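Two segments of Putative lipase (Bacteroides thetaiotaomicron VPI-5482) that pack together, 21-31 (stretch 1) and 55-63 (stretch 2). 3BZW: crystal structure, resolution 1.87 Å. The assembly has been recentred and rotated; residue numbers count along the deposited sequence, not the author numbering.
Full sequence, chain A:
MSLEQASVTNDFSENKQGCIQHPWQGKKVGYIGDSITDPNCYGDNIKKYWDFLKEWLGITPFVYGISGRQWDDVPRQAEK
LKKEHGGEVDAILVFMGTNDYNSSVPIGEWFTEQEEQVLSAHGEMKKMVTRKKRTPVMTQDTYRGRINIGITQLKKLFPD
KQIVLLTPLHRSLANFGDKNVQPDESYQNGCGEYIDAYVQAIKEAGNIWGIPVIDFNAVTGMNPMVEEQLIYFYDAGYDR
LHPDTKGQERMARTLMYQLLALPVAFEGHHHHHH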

# COMPACT_ATOMS: atom_id res chain seq x y z
N GLN A 21 -29.03 -35.40 8.48
CA GLN A 21 -28.35 -36.52 7.85
C GLN A 21 -27.41 -35.99 6.77
O GLN A 21 -27.74 -35.01 6.09
N HIS A 22 -26.26 -36.62 6.62
CA HIS A 22 -25.31 -36.17 5.61
C HIS A 22 -25.97 -36.24 4.23
O HIS A 22 -26.43 -37.30 3.82
N PRO A 23 -26.01 -35.10 3.51
CA PRO A 23 -26.62 -35.02 2.17
C PRO A 23 -26.04 -35.92 1.09
O PRO A 23 -26.67 -36.11 0.04
N TRP A 24 -24.85 -36.47 1.32
CA TRP A 24 -24.22 -37.34 0.33
C TRP A 24 -24.39 -38.82 0.68
O TRP A 24 -24.01 -39.70 -0.09
N GLN A 25 -24.98 -39.08 1.84
CA GLN A 25 -25.21 -40.44 2.31
C GLN A 25 -25.98 -41.27 1.28
O GLN A 25 -27.04 -40.87 0.83
N GLY A 26 -25.41 -42.43 0.92
CA GLY A 26 -26.06 -43.33 -0.03
C GLY A 26 -26.14 -42.88 -1.48
O GLY A 26 -26.76 -43.56 -2.29
N LYS A 27 -25.50 -41.76 -1.81
CA LYS A 27 -25.55 -41.26 -3.18
C LYS A 27 -24.52 -41.90 -4.10
O LYS A 27 -23.58 -42.56 -3.65
N LYS A 28 -24.71 -41.71 -5.40
CA LYS A 28 -23.79 -42.26 -6.38
C LYS A 28 -23.00 -41.09 -6.94
O LYS A 28 -23.56 -40.13 -7.47
N VAL A 29 -21.68 -41.18 -6.82
CA VAL A 29 -20.80 -40.10 -7.26
C VAL A 29 -19.78 -40.46 -8.33
O VAL A 29 -19.15 -41.51 -8.29
N GLY A 30 -19.63 -39.56 -9.30
CA GLY A 30 -18.66 -39.77 -10.35
C GLY A 30 -17.39 -39.05 -9.96
O GLY A 30 -17.44 -37.88 -9.58
N TYR A 31 -16.25 -39.73 -10.02
CA TYR A 31 -14.98 -39.11 -9.65
C TYR A 31 -14.07 -38.93 -10.86
O TYR A 31 -13.56 -39.90 -11.42
N GLU A 55 -17.26 -46.62 2.07
CA GLU A 55 -17.34 -47.28 3.37
C GLU A 55 -18.07 -46.47 4.45
O GLU A 55 -18.94 -46.99 5.14
N TRP A 56 -17.71 -45.19 4.57
CA TRP A 56 -18.29 -44.33 5.59
C TRP A 56 -19.68 -43.76 5.31
O TRP A 56 -20.49 -43.61 6.22
N LEU A 57 -19.95 -43.44 4.04
CA LEU A 57 -21.23 -42.85 3.68
C LEU A 57 -22.08 -43.67 2.72
O LEU A 57 -23.15 -43.23 2.31
N GLY A 58 -21.60 -44.86 2.36
CA GLY A 58 -22.34 -45.70 1.44
C GLY A 58 -22.47 -45.09 0.06
O GLY A 58 -23.47 -45.29 -0.63
N ILE A 59 -21.44 -44.35 -0.34
CA ILE A 59 -21.44 -43.69 -1.65
C ILE A 59 -20.87 -44.59 -2.74
O ILE A 59 -19.73 -45.04 -2.65
N THR A 60 -21.68 -44.86 -3.77
CA THR A 60 -21.24 -45.70 -4.88
C THR A 60 -20.34 -44.87 -5.78
O THR A 60 -20.74 -43.82 -6.29
N PRO A 61 -19.09 -45.32 -5.99
CA PRO A 61 -18.17 -44.57 -6.83
C PRO A 61 -18.07 -45.00 -8.29
O PRO A 61 -17.92 -46.18 -8.59
N PHE A 62 -18.18 -44.03 -9.20
CA PHE A 62 -18.01 -44.28 -10.62
C PHE A 62 -16.72 -43.50 -10.88
O PHE A 62 -16.75 -42.28 -11.06
N VAL A 63 -15.60 -44.21 -10.89
CA VAL A 63 -14.29 -43.58 -11.05
C VAL A 63 -13.73 -43.55 -12.46
O VAL A 63 -13.62 -44.59 -13.12

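Packing of residues 21-31 against 55-63 in the putative lipase, where two parallel strands, 28-31 and 60-63, lie side by side and the loops before them close the contact. The apolar centre is Ile59, just ahead of its strand. Its side chain (chi1 m, chi2 t) leaves the backbone sideways, and CG2 meets Val29 CG2 at 3.4 Å; Val29 is t. The other arm of Ile59 runs back along the first stretch, bringing CD1 to 3.9 Å from Trp24 CB and CG1 to 3.3 Å from Trp24 O. Trp24 (chi1 m) offers this base of its side chain while its indole leads away, with NE1 hydrogen-bonded elsewhere in the structure. Leu57 (m, t), in the last turn of the helix, extends the apolar patch: its CD1 sits over one face of the His22 ring, 3.9 Å from the centroid and close to the ring normal, a CH-pi contact. His22 is t and points toward the second stretch.

Along the strands, Val29, Tyr31, Pro61 and Val63 share one face of the sheet. Tyr31 (chi1 m, chi2 87°) lays its ring beside its neighbours, CE1 3.5 Å from Pro61 CB and CD1 4.2 Å from CG2 of Val63, whose chi1 is t. The ring also reaches back to the centre, with Tyr31 OH 3.7 Å from Ile59 CG2. That hydroxyl donates to water 2 (Tyr31 OH to water O, 2.8 Å), which in turn donates to Ile59 O at 2.9 Å, linking the phenol to the other backbone. On the opposite face, beside Gly30, Phe62 (chi1 m) brings CE2 to 3.8 Å from Lys28 CB. Lys28 (m, then t throughout) also packs its CG 3.9 Å from Thr60 CB, using the aliphatic part of its chain.

The polar edge lies where the loops meet. Thr60 (m) hydrogen-bonds water 1 through OG1 at 2.7 Å; the same water donates to Gly58 O at 2.7 Å and, weakly, to Gly26 O at 3.1 Å, bridging the two loops. Gln25 (chi1 t, chi2 p) starts away from the second stretch but folds back, placing NE2 2.7 Å from Leu57 O; the angle is too poor for a hydrogen bond, and that carbonyl instead accepts from Gly26 N at 2.8 Å. Gly58 has positive phi and no side chain; a CB there would come tight against Gln25 NE2, at 3.3 Å. Lys27 (m, m, t, t) sends its end away; its backbone O accepts from Thr60 N at 3.0 Å.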

# COMPACT_ATOMS: atom_id res chain seq x y z
CB GLN A 21 -29.37 -37.47 7.22
CG GLN A 21 -30.34 -38.09 8.21
CD GLN A 21 -31.27 -39.10 7.56
OE1 GLN A 21 -32.06 -38.75 6.68
NE2 GLN A 21 -31.18 -40.35 7.99
CB HIS A 22 -24.04 -37.03 5.63
CG HIS A 22 -22.93 -36.45 4.81
ND1 HIS A 22 -21.70 -36.12 5.34
CD2 HIS A 22 -22.88 -36.10 3.50
CE1 HIS A 22 -20.95 -35.58 4.40
NE2 HIS A 22 -21.64 -35.55 3.28
CB PRO A 23 -26.50 -33.53 1.83
CG PRO A 23 -25.29 -33.10 2.61
CD PRO A 23 -25.48 -33.80 3.93
CB TRP A 24 -22.73 -36.99 0.18
CG TRP A 24 -22.50 -35.62 -0.40
CD1 TRP A 24 -22.88 -34.43 0.14
CD2 TRP A 24 -21.90 -35.31 -1.67
NE1 TRP A 24 -22.56 -33.40 -0.71
CE2 TRP A 24 -21.96 -33.91 -1.83
CE3 TRP A 24 -21.32 -36.09 -2.68
CZ2 TRP A 24 -21.47 -33.26 -2.97
CZ3 TRP A 24 -20.83 -35.44 -3.82
CH2 TRP A 24 -20.91 -34.04 -3.95
CB GLN A 25 -26.00 -40.41 3.62
CG GLN A 25 -26.49 -41.76 4.11
CD GLN A 25 -25.37 -42.66 4.59
OE1 GLN A 25 -24.64 -42.30 5.51
NE2 GLN A 25 -25.24 -43.83 3.97
CB LYS A 27 -25.36 -39.74 -3.18
CG LYS A 27 -26.38 -38.98 -2.34
CD LYS A 27 -27.81 -39.28 -2.79
CE LYS A 27 -28.80 -38.50 -1.94
NZ LYS A 27 -30.22 -38.90 -2.22
CB LYS A 28 -24.58 -42.99 -7.47
CG LYS A 28 -25.50 -44.04 -6.85
CD LYS A 28 -25.91 -45.13 -7.80
CE LYS A 28 -26.72 -46.18 -7.05
NZ LYS A 28 -27.04 -47.35 -7.91
CB VAL A 29 -20.03 -39.51 -6.05
CG1 VAL A 29 -19.14 -38.37 -6.51
CG2 VAL A 29 -21.02 -39.02 -4.99
CB TYR A 31 -14.27 -39.94 -8.59
CG TYR A 31 -15.04 -40.09 -7.29
CD1 TYR A 31 -15.98 -41.11 -7.11
CD2 TYR A 31 -14.81 -39.22 -6.22
CE1 TYR A 31 -16.67 -41.26 -5.91
CE2 TYR A 31 -15.49 -39.35 -5.02
CZ TYR A 31 -16.42 -40.37 -4.86
OH TYR A 31 -17.07 -40.51 -3.66
CB GLU A 55 -15.92 -47.58 3.84
CG GLU A 55 -15.77 -48.07 5.27
CD GLU A 55 -14.30 -48.13 5.69
OE1 GLU A 55 -13.48 -48.58 4.87
OE2 GLU A 55 -13.98 -47.73 6.83
CB TRP A 56 -17.36 -43.14 5.87
CG TRP A 56 -15.95 -43.49 6.22
CD1 TRP A 56 -15.51 -44.60 6.90
CD2 TRP A 56 -14.79 -42.67 6.02
NE1 TRP A 56 -14.16 -44.51 7.13
CE2 TRP A 56 -13.69 -43.34 6.60
CE3 TRP A 56 -14.58 -41.43 5.40
CZ2 TRP A 56 -12.40 -42.80 6.59
CZ3 TRP A 56 -13.29 -40.90 5.39
CH2 TRP A 56 -12.22 -41.59 5.98
CB LEU A 57 -21.00 -41.45 3.10
CG LEU A 57 -20.35 -40.45 4.06
CD1 LEU A 57 -20.05 -39.14 3.35
CD2 LEU A 57 -21.27 -40.22 5.25
CB ILE A 59 -20.61 -42.38 -1.59
CG1 ILE A 59 -21.27 -41.40 -0.62
CG2 ILE A 59 -20.48 -41.77 -2.98
CD1 ILE A 59 -20.48 -40.12 -0.40
CB THR A 60 -22.44 -46.21 -5.71
OG1 THR A 60 -23.25 -47.06 -4.89
CG2 THR A 60 -21.96 -47.00 -6.92
CB PRO A 61 -16.85 -44.75 -6.11
CG PRO A 61 -16.93 -46.21 -5.71
CD PRO A 61 -18.38 -46.38 -5.25
CB PHE A 62 -19.19 -43.71 -11.42
CG PHE A 62 -20.52 -44.32 -11.08
CD1 PHE A 62 -20.66 -45.70 -10.92
CD2 PHE A 62 -21.65 -43.52 -10.95
CE1 PHE A 62 -21.90 -46.27 -10.64
CE2 PHE A 62 -22.90 -44.08 -10.67
CZ PHE A 62 -23.02 -45.46 -10.51
CB VAL A 63 -13.25 -44.26 -10.12
CG1 VAL A 63 -11.93 -43.52 -10.19
CG2 VAL A 63 -13.78 -44.29 -8.70
O HOH W 1 -24.70 -45.81 -2.99
O HOH W 2 -17.47 -43.26 -3.11